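Local coordinates for pyruvate formate-lyase 2 (PDB 2F3O), which is a glycyl radical enzyme of unknown function from a hyperthermophilic archaeon, probably with lyase activity, at residues A151-V156 / N434-S439; S438-L443 / G539-G544; I490-V495 / V614-N619; G628-T633 / L685-S690. One frame throughout, in Å; residues are numbered along the deposited sequence.

Contact 1 of 4, residues A151-V156 / N434-S439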
loop_
_atom_site.group_PDB
_atom_site.type_symbol
_atom_site.label_atom_id
_atom_site.label_comp_id
_atom_site.label_asym_id
_atom_site.label_seq_id
_atom_site.Cartn_x
_atom_site.Cartn_y
_atom_site.Cartn_z
ATOM N N ALA A 151 12.573 28.522 -9.955
ATOM C CA ALA A 151 13.164 29.362 -8.937
ATOM C C ALA A 151 13.129 28.714 -7.566
ATOM O O ALA A 151 13.753 29.217 -6.627
ATOM C CB ALA A 151 12.451 30.695 -8.903
ATOM N N GLY A 152 12.398 27.606 -7.458
ATOM C CA GLY A 152 12.157 26.964 -6.163
ATOM C C GLY A 152 10.665 26.918 -5.874
ATOM O O GLY A 152 9.860 27.290 -6.738
ATOM N N ILE A 153 10.275 26.469 -4.679
ATOM C CA ILE A 153 8.846 26.332 -4.385
ATOM C C ILE A 153 8.262 27.410 -3.482
ATOM O O ILE A 153 7.439 28.188 -3.946
ATOM C CB ILE A 153 8.466 24.945 -3.838
ATOM C CG1 ILE A 153 9.093 23.848 -4.697
ATOM C CG2 ILE A 153 6.937 24.797 -3.765
ATOM C CD1 ILE A 153 8.563 23.809 -6.084
ATOM N N SER A 154 8.669 27.446 -2.213
ATOM C CA SER A 154 8.103 28.380 -1.226
ATOM C C SER A 154 6.561 28.400 -1.219
ATOM O O SER A 154 5.923 27.337 -1.248
ATOM C CB SER A 154 8.645 29.793 -1.432
ATOM O OG SER A 154 10.037 29.869 -1.208
ATOM N N HIS A 155 5.978 29.600 -1.203
ATOM C CA HIS A 155 4.514 29.771 -1.226
ATOM C C HIS A 155 3.757 28.914 -0.246
ATOM O O HIS A 155 2.962 28.085 -0.651
ATOM C CB HIS A 155 3.948 29.502 -2.619
ATOM C CG HIS A 155 4.425 30.465 -3.645
ATOM N ND1 HIS A 155 5.652 30.343 -4.256
ATOM C CD2 HIS A 155 3.855 31.581 -4.150
ATOM C CE1 HIS A 155 5.814 31.334 -5.107
ATOM N NE2 HIS A 155 4.747 32.115 -5.044
ATOM N N VAL A 156 4.027 29.082 1.031
ATOM C CA VAL A 156 3.314 28.326 2.031
ATOM C C VAL A 156 3.249 29.186 3.271
ATOM O O VAL A 156 4.226 29.852 3.607
ATOM C CB VAL A 156 3.999 26.941 2.302
ATOM C CG1 VAL A 156 5.491 27.081 2.495
ATOM C CG2 VAL A 156 3.353 26.222 3.479
ATOM N N ASN A 434 -0.692 22.283 7.231
ATOM C CA ASN A 434 -0.521 20.892 6.869
ATOM C C ASN A 434 -0.674 20.689 5.379
ATOM O O ASN A 434 -1.173 19.670 4.917
ATOM C CB ASN A 434 -1.424 19.966 7.712
ATOM C CG ASN A 434 -2.953 20.205 7.530
ATOM O OD1 ASN A 434 -3.733 19.331 7.887
ATOM N ND2 ASN A 434 -3.368 21.355 7.021
ATOM N N SER A 435 -0.237 21.689 4.624
ATOM C CA SER A 435 -0.320 21.615 3.176
ATOM C C SER A 435 0.864 22.238 2.450
ATOM O O SER A 435 1.529 23.124 2.959
ATOM C CB SER A 435 -1.631 22.212 2.675
ATOM O OG SER A 435 -1.815 23.546 3.096
ATOM N N PHE A 436 1.141 21.746 1.259
ATOM C CA PHE A 436 2.145 22.343 0.435
ATOM C C PHE A 436 1.430 22.518 -0.876
ATOM O O PHE A 436 1.182 21.533 -1.586
ATOM C CB PHE A 436 3.297 21.381 0.276
ATOM C CG PHE A 436 4.610 22.039 -0.066
ATOM C CD1 PHE A 436 5.024 23.186 0.595
ATOM C CD2 PHE A 436 5.471 21.462 -1.002
ATOM C CE1 PHE A 436 6.249 23.757 0.313
ATOM C CE2 PHE A 436 6.690 22.033 -1.284
ATOM C CZ PHE A 436 7.075 23.185 -0.623
ATOM N N THR A 437 1.080 23.756 -1.205
ATOM C CA THR A 437 0.196 23.991 -2.347
ATOM C C THR A 437 0.855 24.556 -3.591
ATOM O O THR A 437 0.175 24.676 -4.605
ATOM C CB THR A 437 -0.954 24.913 -1.991
ATOM O OG1 THR A 437 -0.423 26.193 -1.622
ATOM C CG2 THR A 437 -1.756 24.318 -0.839
ATOM N N SER A 438 2.161 24.856 -3.513
ATOM C CA SER A 438 2.959 25.523 -4.577
ATOM C C SER A 438 2.099 26.544 -5.281
ATOM O O SER A 438 1.733 26.379 -6.451
ATOM C CB SER A 438 3.544 24.528 -5.584
ATOM O OG SER A 438 4.593 25.137 -6.319
ATOM N N SER A 439 1.729 27.573 -4.542
ATOM C CA SER A 439 0.517 28.261 -4.869
ATOM C C SER A 439 0.645 29.173 -6.082
ATOM O O SER A 439 -0.354 29.583 -6.646
ATOM C CB SER A 439 0.014 29.004 -3.656
ATOM O OG SER A 439 0.768 30.187 -3.486
HETATM O O HOH W 1 3.779 25.392 -1.248
#

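Contact 2 of 4, residues S438-L443 / G539-G544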
loop_
_atom_site.group_PDB
_atom_site.type_symbol
_atom_site.label_atom_id
_atom_site.label_comp_id
_atom_site.label_asym_id
_atom_site.label_seq_id
_atom_site.Cartn_x
_atom_site.Cartn_y
_atom_site.Cartn_z
ATOM N N SER A 438 2.161 24.856 -3.513
ATOM C CA SER A 438 2.959 25.523 -4.577
ATOM C C SER A 438 2.099 26.544 -5.281
ATOM O O SER A 438 1.733 26.379 -6.451
ATOM C CB SER A 438 3.544 24.528 -5.584
ATOM O OG SER A 438 4.593 25.137 -6.319
ATOM N N SER A 439 1.729 27.573 -4.542
ATOM C CA SER A 439 0.517 28.261 -4.869
ATOM C C SER A 439 0.645 29.173 -6.082
ATOM O O SER A 439 -0.354 29.583 -6.646
ATOM C CB SER A 439 0.014 29.004 -3.656
ATOM O OG SER A 439 0.768 30.187 -3.486
ATOM N N ASP A 440 1.867 29.476 -6.506
ATOM C CA ASP A 440 2.040 30.176 -7.775
ATOM C C ASP A 440 2.977 29.391 -8.653
ATOM O O ASP A 440 4.034 29.882 -9.010
ATOM C CB ASP A 440 2.601 31.583 -7.582
ATOM C CG ASP A 440 2.267 32.507 -8.746
ATOM O OD1 ASP A 440 1.410 32.145 -9.569
ATOM O OD2 ASP A 440 2.858 33.598 -8.848
ATOM N N ALA A 441 2.595 28.172 -8.998
ATOM C CA ALA A 441 3.528 27.292 -9.674
ATOM C C ALA A 441 3.593 27.604 -11.152
ATOM O O ALA A 441 4.651 27.449 -11.779
ATOM C CB ALA A 441 3.161 25.870 -9.453
ATOM N N ALA A 442 2.458 28.036 -11.698
ATOM C CA ALA A 442 2.413 28.585 -13.051
ATOM C C ALA A 442 1.342 29.634 -13.208
ATOM O O ALA A 442 0.407 29.733 -12.411
ATOM C CB ALA A 442 2.209 27.496 -14.087
ATOM N N LEU A 443 1.510 30.418 -14.264
ATOM C CA LEU A 443 0.512 31.389 -14.739
ATOM C C LEU A 443 0.290 31.117 -16.227
ATOM O O LEU A 443 1.245 30.991 -16.986
ATOM C CB LEU A 443 1.025 32.820 -14.507
ATOM C CG LEU A 443 1.238 33.202 -13.027
ATOM C CD1 LEU A 443 2.694 33.557 -12.734
ATOM C CD2 LEU A 443 0.273 34.297 -12.578
ATOM N N GLY A 539 -0.759 24.969 -7.483
ATOM C CA GLY A 539 -1.620 26.067 -7.932
ATOM C C GLY A 539 -1.244 26.639 -9.278
ATOM O O GLY A 539 -0.168 27.198 -9.430
ATOM N N ILE A 540 -2.098 26.488 -10.281
ATOM C CA ILE A 540 -1.816 27.148 -11.560
ATOM C C ILE A 540 -2.913 28.131 -11.954
ATOM O O ILE A 540 -4.076 27.914 -11.639
ATOM C CB ILE A 540 -1.492 26.160 -12.707
ATOM C CG1 ILE A 540 -2.653 25.213 -12.957
ATOM C CG2 ILE A 540 -0.222 25.377 -12.413
ATOM C CD1 ILE A 540 -2.342 24.165 -13.987
ATOM N N GLN A 541 -2.523 29.242 -12.588
ATOM C CA GLN A 541 -3.410 30.428 -12.744
ATOM C C GLN A 541 -3.808 30.777 -14.153
ATOM O O GLN A 541 -2.985 30.762 -15.060
ATOM C CB GLN A 541 -2.760 31.678 -12.176
ATOM C CG GLN A 541 -2.879 31.824 -10.698
ATOM C CD GLN A 541 -2.315 30.649 -9.916
ATOM O OE1 GLN A 541 -3.065 29.799 -9.451
ATOM N NE2 GLN A 541 -0.999 30.574 -9.802
ATOM N N ALA A 542 -5.076 31.131 -14.322
ATOM C CA ALA A 542 -5.571 31.601 -15.613
ATOM C C ALA A 542 -5.422 33.110 -15.733
ATOM O O ALA A 542 -5.903 33.868 -14.898
ATOM C CB ALA A 542 -7.003 31.217 -15.791
ATOM N N VAL A 543 -4.728 33.556 -16.761
ATOM C CA VAL A 543 -4.770 34.965 -17.073
ATOM C C VAL A 543 -5.373 35.231 -18.460
ATOM O O VAL A 543 -5.075 34.531 -19.450
ATOM C CB VAL A 543 -3.429 35.708 -16.767
ATOM C CG1 VAL A 543 -2.355 34.754 -16.273
ATOM C CG2 VAL A 543 -2.954 36.532 -17.942
ATOM N N GLY A 544 -6.287 36.206 -18.492
ATOM C CA GLY A 544 -6.947 36.639 -19.724
ATOM C C GLY A 544 -8.319 36.019 -19.904
ATOM O O GLY A 544 -8.751 35.746 -21.027
#

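Contact 3 of 4, residues I490-V495 / V614-N619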
loop_
_atom_site.group_PDB
_atom_site.type_symbol
_atom_site.label_atom_id
_atom_site.label_comp_id
_atom_site.label_asym_id
_atom_site.label_seq_id
_atom_site.Cartn_x
_atom_site.Cartn_y
_atom_site.Cartn_z
ATOM N N ILE A 490 -2.923 23.333 -23.460
ATOM C CA ILE A 490 -1.993 24.260 -22.846
ATOM C C ILE A 490 -1.831 23.941 -21.369
ATOM O O ILE A 490 -0.718 23.983 -20.836
ATOM C CB ILE A 490 -2.499 25.684 -23.027
ATOM C CG1 ILE A 490 -2.333 26.096 -24.478
ATOM C CG2 ILE A 490 -1.762 26.656 -22.142
ATOM C CD1 ILE A 490 -2.556 27.550 -24.703
ATOM N N VAL A 491 -2.942 23.589 -20.719
ATOM C CA VAL A 491 -2.914 23.159 -19.319
ATOM C C VAL A 491 -2.028 21.928 -19.183
ATOM O O VAL A 491 -1.131 21.908 -18.343
ATOM C CB VAL A 491 -4.324 22.875 -18.754
ATOM C CG1 VAL A 491 -4.231 22.114 -17.464
ATOM C CG2 VAL A 491 -5.073 24.167 -18.512
ATOM N N LYS A 492 -2.237 20.950 -20.066
ATOM C CA LYS A 492 -1.429 19.738 -20.110
ATOM C C LYS A 492 0.058 20.021 -20.237
ATOM O O LYS A 492 0.874 19.357 -19.583
ATOM C CB LYS A 492 -1.884 18.813 -21.232
ATOM C CG LYS A 492 -3.171 18.053 -20.908
ATOM C CD LYS A 492 -3.514 17.020 -21.975
ATOM C CE LYS A 492 -4.928 16.506 -21.755
ATOM N NZ LYS A 492 -5.568 16.011 -23.010
ATOM N N LEU A 493 0.404 21.019 -21.047
ATOM C CA LEU A 493 1.791 21.455 -21.172
ATOM C C LEU A 493 2.315 21.948 -19.843
ATOM O O LEU A 493 3.423 21.610 -19.472
ATOM C CB LEU A 493 1.955 22.543 -22.239
ATOM C CG LEU A 493 2.456 22.203 -23.653
ATOM C CD1 LEU A 493 2.182 20.762 -24.089
ATOM C CD2 LEU A 493 1.835 23.173 -24.634
ATOM N N VAL A 494 1.535 22.718 -19.095
ATOM C CA VAL A 494 2.096 23.188 -17.833
ATOM C C VAL A 494 2.032 22.140 -16.743
ATOM O O VAL A 494 2.907 22.124 -15.885
ATOM C CB VAL A 494 1.632 24.618 -17.354
ATOM C CG1 VAL A 494 1.071 25.385 -18.468
ATOM C CG2 VAL A 494 0.649 24.557 -16.235
ATOM N N VAL A 495 1.063 21.227 -16.795
ATOM C CA VAL A 495 1.075 20.191 -15.783
ATOM C C VAL A 495 2.239 19.247 -15.988
ATOM O O VAL A 495 2.877 18.885 -15.019
ATOM C CB VAL A 495 -0.262 19.454 -15.553
ATOM C CG1 VAL A 495 -1.408 20.447 -15.403
ATOM C CG2 VAL A 495 -0.532 18.431 -16.618
ATOM N N VAL A 614 -7.973 21.735 -15.022
ATOM C CA VAL A 614 -6.834 21.801 -14.136
ATOM C C VAL A 614 -7.019 20.828 -12.990
ATOM O O VAL A 614 -6.152 19.993 -12.739
ATOM C CB VAL A 614 -6.625 23.236 -13.621
ATOM C CG1 VAL A 614 -5.736 23.253 -12.390
ATOM C CG2 VAL A 614 -6.029 24.080 -14.708
ATOM N N ASN A 615 -8.176 20.892 -12.339
ATOM C CA ASN A 615 -8.382 20.184 -11.082
ATOM C C ASN A 615 -8.342 18.648 -11.175
ATOM O O ASN A 615 -8.166 17.962 -10.167
ATOM C CB ASN A 615 -9.651 20.684 -10.396
ATOM C CG ASN A 615 -9.599 22.171 -10.104
ATOM O OD1 ASN A 615 -8.530 22.740 -9.987
ATOM N ND2 ASN A 615 -10.748 22.801 -10.012
ATOM N N ARG A 616 -8.453 18.126 -12.391
ATOM C CA ARG A 616 -8.373 16.702 -12.626
ATOM C C ARG A 616 -6.945 16.114 -12.687
ATOM O O ARG A 616 -6.803 14.901 -12.568
ATOM C CB ARG A 616 -9.136 16.354 -13.902
ATOM C CG ARG A 616 -8.392 16.657 -15.214
ATOM C CD ARG A 616 -9.306 16.433 -16.404
ATOM N NE ARG A 616 -8.607 16.539 -17.684
ATOM C CZ ARG A 616 -8.086 15.504 -18.343
ATOM N NH1 ARG A 616 -7.463 15.695 -19.505
ATOM N NH2 ARG A 616 -8.180 14.275 -17.842
ATOM N N HIS A 617 -5.896 16.926 -12.878
ATOM C CA HIS A 617 -4.534 16.360 -13.035
ATOM C C HIS A 617 -3.811 16.194 -11.725
ATOM O O HIS A 617 -3.942 17.025 -10.832
ATOM C CB HIS A 617 -3.649 17.225 -13.911
ATOM C CG HIS A 617 -4.147 17.372 -15.307
ATOM N ND1 HIS A 617 -3.625 16.661 -16.367
ATOM C CD2 HIS A 617 -5.128 18.147 -15.818
ATOM C CE1 HIS A 617 -4.265 16.997 -17.474
ATOM N NE2 HIS A 617 -5.188 17.891 -17.165
ATOM N N ARG A 618 -3.014 15.138 -11.611
ATOM C CA ARG A 618 -2.288 14.931 -10.366
ATOM C C ARG A 618 -0.850 15.377 -10.449
ATOM O O ARG A 618 -0.207 15.263 -11.484
ATOM C CB ARG A 618 -2.266 13.485 -9.936
ATOM C CG ARG A 618 -3.173 12.584 -10.602
ATOM C CD ARG A 618 -2.520 11.280 -10.478
ATOM N NE ARG A 618 -3.478 10.213 -10.596
ATOM C CZ ARG A 618 -3.301 8.998 -10.092
ATOM N NH1 ARG A 618 -2.193 8.705 -9.398
ATOM N NH2 ARG A 618 -4.246 8.079 -10.268
ATOM N N ASN A 619 -0.328 15.844 -9.327
ATOM C CA ASN A 619 1.034 16.271 -9.313
ATOM C C ASN A 619 1.985 15.190 -8.773
ATOM O O ASN A 619 1.553 14.120 -8.299
ATOM C CB ASN A 619 1.163 17.587 -8.551
ATOM C CG ASN A 619 0.851 17.438 -7.065
ATOM O OD1 ASN A 619 0.508 16.356 -6.593
ATOM N ND2 ASN A 619 0.977 18.529 -6.320
#

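Contact 4 of 4, residues G628-T633 / L685-S690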
loop_
_atom_site.group_PDB
_atom_site.type_symbol
_atom_site.label_atom_id
_atom_site.label_comp_id
_atom_site.label_asym_id
_atom_site.label_seq_id
_atom_site.Cartn_x
_atom_site.Cartn_y
_atom_site.Cartn_z
ATOM N N GLY A 628 -6.293 28.459 -10.067
ATOM C CA GLY A 628 -6.390 29.838 -9.562
ATOM C C GLY A 628 -6.639 30.867 -10.657
ATOM O O GLY A 628 -6.462 30.577 -11.841
ATOM N N CYS A 629 -7.058 32.073 -10.273
ATOM C CA CYS A 629 -7.173 33.156 -11.249
ATOM C C CYS A 629 -6.650 34.494 -10.768
ATOM O O CYS A 629 -7.418 35.330 -10.287
ATOM C CB CYS A 629 -8.615 33.335 -11.702
ATOM S SG CYS A 629 -8.697 34.241 -13.249
ATOM N N TYR A 630 -5.353 34.710 -10.911
ATOM C CA TYR A 630 -4.780 35.975 -10.511
ATOM C C TYR A 630 -3.578 36.222 -11.388
ATOM O O TYR A 630 -2.948 35.266 -11.824
ATOM C CB TYR A 630 -4.445 36.007 -9.002
ATOM C CG TYR A 630 -3.367 35.084 -8.528
ATOM C CD1 TYR A 630 -2.023 35.455 -8.572
ATOM C CD2 TYR A 630 -3.692 33.853 -7.996
ATOM C CE1 TYR A 630 -1.041 34.604 -8.143
ATOM C CE2 TYR A 630 -2.726 33.005 -7.537
ATOM C CZ TYR A 630 -1.401 33.372 -7.629
ATOM O OH TYR A 630 -0.443 32.507 -7.175
ATOM N N PRO A 631 -3.269 37.497 -11.676
ATOM C CA PRO A 631 -2.300 37.745 -12.719
ATOM C C PRO A 631 -0.843 37.996 -12.371
ATOM O O PRO A 631 -0.011 37.817 -13.257
ATOM C CB PRO A 631 -2.842 39.020 -13.355
ATOM C CG PRO A 631 -3.471 39.738 -12.239
ATOM C CD PRO A 631 -3.855 38.756 -11.184
ATOM N N MET A 632 -0.533 38.402 -11.136
ATOM C CA MET A 632 0.679 39.208 -10.843
ATOM C C MET A 632 0.690 40.392 -11.799
ATOM O O MET A 632 -0.318 41.072 -11.917
ATOM C CB MET A 632 1.999 38.416 -10.900
ATOM C CG MET A 632 2.090 37.256 -9.903
ATOM S SD MET A 632 1.563 37.640 -8.219
ATOM C CE MET A 632 2.797 38.839 -7.715
ATOM N N THR A 633 1.786 40.640 -12.502
ATOM C CA THR A 633 1.674 41.559 -13.636
ATOM C C THR A 633 1.916 40.838 -14.950
ATOM O O THR A 633 2.315 41.460 -15.925
ATOM C CB THR A 633 2.553 42.865 -13.541
ATOM O OG1 THR A 633 3.940 42.561 -13.690
ATOM C CG2 THR A 633 2.337 43.601 -12.234
ATOM N N LEU A 685 -12.503 27.008 -7.886
ATOM C CA LEU A 685 -11.268 27.772 -8.018
ATOM C C LEU A 685 -10.426 27.741 -6.741
ATOM O O LEU A 685 -10.231 28.777 -6.126
ATOM C CB LEU A 685 -11.627 29.210 -8.370
ATOM C CG LEU A 685 -10.633 30.130 -9.070
ATOM C CD1 LEU A 685 -10.142 29.560 -10.378
ATOM C CD2 LEU A 685 -11.307 31.450 -9.313
ATOM N N PRO A 686 -9.884 26.563 -6.347
ATOM C CA PRO A 686 -9.372 26.508 -4.975
ATOM C C PRO A 686 -7.987 27.108 -4.731
ATOM O O PRO A 686 -7.487 26.991 -3.629
ATOM C CB PRO A 686 -9.326 25.009 -4.693
ATOM C CG PRO A 686 -9.010 24.419 -6.023
ATOM C CD PRO A 686 -9.696 25.271 -7.043
ATOM N N ASN A 687 -7.362 27.726 -5.721
ATOM C CA ASN A 687 -6.096 28.400 -5.462
ATOM C C ASN A 687 -6.246 29.928 -5.372
ATOM O O ASN A 687 -5.269 30.649 -5.350
ATOM C CB ASN A 687 -5.060 28.010 -6.514
ATOM C CG ASN A 687 -3.634 28.338 -6.093
ATOM O OD1 ASN A 687 -3.082 27.748 -5.168
ATOM N ND2 ASN A 687 -3.031 29.276 -6.784
ATOM N N GLY A 688 -7.486 30.409 -5.316
ATOM C CA GLY A 688 -7.775 31.838 -5.124
ATOM C C GLY A 688 -8.115 32.636 -6.372
ATOM O O GLY A 688 -7.847 32.201 -7.492
ATOM N N ALA A 689 -8.704 33.811 -6.174
ATOM C CA ALA A 689 -9.013 34.716 -7.286
ATOM C C ALA A 689 -8.664 36.129 -6.895
ATOM O O ALA A 689 -8.763 36.484 -5.733
ATOM C CB ALA A 689 -10.465 34.645 -7.656
ATOM N N SER A 690 -8.250 36.936 -7.861
ATOM C CA SER A 690 -7.955 38.332 -7.578
ATOM C C SER A 690 -8.940 39.292 -8.236
ATOM O O SER A 690 -8.973 39.411 -9.465
ATOM C CB SER A 690 -6.545 38.683 -8.017
ATOM O OG SER A 690 -6.377 40.081 -8.102
#

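Contact 1 of 4, residues A151-V156 / N434-S439
I153 and V156 meet the ring of F436 where the loop 151-156 lies against the beginning of strand 435-445. This strand belongs to a mixed sheet that forms part of the alpha/beta barrel of the glycyl radical enzymes. The contact is wholly buried.

Apolar packing gathers at the outer end of the phenylalanine. I153 CG2 is 3.5 Å from F436 CZ, and the two side chains cross at about a right angle. V156 CG1 sits at the ring edge, near its plane, 4.0 Å from F436 CE1. With CG anti to the backbone N (chi1 -156°), the phenylalanine reaches the loop through CZ and CE1. L514 of helix 512-516 packs on both V156 and F436.

The two backbones are joined through one water. It donates to H155 O at 2.9 Å and accepts from S438 N at 2.8 Å.

The hydroxyls of S438 and S439 have partners elsewhere and meet the loop by packing. S439 OG lies 3.4 Å from H155 CB while it bonds to E428 and D424. S438 OG rests against I153 CG2 and bonds to E149.

The imidazole of H155 is tied down at one nitrogen and meets a ligand with the other. NE2 bonds to a glycerol that probably came from the crystallisation liquor, so the ring borders a pocket able to take a small molecule. On the loop side, H155 ND1 donates to I153 O at 2.8 Å. This bond is nearly straight (173°) and in the plane of the ring, which fixes the rotation of the imidazole.

Contact 2 of 4, residues S438-L443 / G539-G544
The amide of Q541 and the carboxylate of D440 are the flat groups that meet, with their planes 43° apart. Q541 NE2 donates to D440 OD1 at 2.9 Å, on the anti side of that oxygen and 18° out of the carboxylate plane. The two side chains cross at about a right angle. The glutamine chain is bent at chi2 (57°), which turns CD back. The same NE2 makes weak bonds to S439 O and G539 O. Y630 packs on both D440 and Q541.

In the backbone, strands 435-445 and 535-543 run parallel as neighbours in one mixed sheet. A442 pairs with I540 and L443 with Q541. The backbone bonds are G539 N to S438 O, A441 N to G539 O and Q541 N to A442 O, each 3.0 Å long.

Apolar contacts occur on both faces. A442 CB touches I540 CG2 at 3.6 Å on the face covered by V494 of helix 477-508. On the other face L443 CD2 is 4.0 Å from Q541 CB.

An alanine at Q541 would keep the contact with L443 but would probably leave D440 OD1 without this amide donor and the carboxylate freer to turn.

The chemistry gives the two oxygens of D440 different roles. OD1 is held by the amide, while OD2 bonds to the bound glycerol. Q541 thus probably acts as a second-shell residue that orients D440 at the glycerol site.

Contact 3 of 4, residues I490-V495 / V614-N619
V491 and V614 carry the purely apolar part of this contact between helix 477-508 and the end of helix 597-615. V491 CG1 lies 3.8 Å from V614 CG2, and the side chains cross at about a right angle.

The imidazole of H617 forms the second area of packing. V495 CG1 lies over one face, 4.1 Å from H617 CG and offset toward the rim. K492 crosses the histidine at about a right angle with its CG near the ring. With H617 CG anti to the carbonyl carbon (chi1 -62°), the ring lies against helix 477-508. It also lies against one face of the R616 guanidinium, offset toward the rim. An alanine in place of H617 would probably open a gap beside V495 and K492 and leave the R616 guanidinium without the ring at its face.

The charged groups are alike. K492 NZ is 4.0 Å from R616 NH1, at the edge of the guanidinium, so some repulsion is likely. R616 NE has a long, weak ion pair with E613.

Deeper in, V494, V495 and V614 all pack on I540 of strand 535-543. R618 packs on Y188 of a neighbouring subunit. This is the helix-on-sheet layering of an alpha/beta barrel, with two outer helices covering a shared patch of strands.

Contact 4 of 4, residues G628-T633 / L685-S690
C629 is gripped by two backbone bonds from the segment 685-690. Its N donates to G688 O at 2.9 Å, nearly straight (169°), and its O accepts from S690 N at 3.0 Å. These form a single beta bridge between C629 and A689.

Side chains pack around the bridge. L685 CD2 is 4.1 Å from C629 CB, and L685 CD1 rests on the G628 backbone. Y630 CB meets S690 CB at 3.5 Å. With CG anti to the backbone N (chi1 -163°), the amide of N687 comes to the edge of the Y630 ring. N687 ND2 is 3.8 Å from Y630 CE2, and the planes are 28° apart.

A type I turn from L685 to G688 shapes the segment 685-690, closed by G688 N to L685 O at 3.3 Å. L607 of helix 597-615 packs on both C629 and L685.

Further out, N687 ND2 and Y630 OH both bond to S439 O, so one carbonyl holds the amide and the phenol. Y630 OH also has a weak bond to the bound glycerol. S690 OG bonds to A751 O, and P631 touches A751. A751 directly precedes G752, the predicted radical glycine.

The chemistry is mixed: a backbone bridge with apolar packing beside it aligns the two loops, and polar side-chain ends reach S439, the glycerol and A751.

Contacts 1, 2 and 4 cluster around one mixed sheet near the centre of the chain. Contact 2 lies in the middle. Its centre is about 7 Å from that of contact 4, 12 Å from contact 1 and 11 Å from contact 3. Contacts 1 and 2 share S438 and S439 on strand 435-445, and contact 4 begins where strand 624-628, the neighbour of 535-543, ends. Contact 3 packs helices against the sheet, about 17 Å from contact 1 between centres. Along the chain, contact 1 closes first, contacts 2 and 3 interleave, and contact 4 comes last. Contact 4 brings in the glycine radical region, so contacts join the sheet and glycerol site to the loop of the predicted radical glycine.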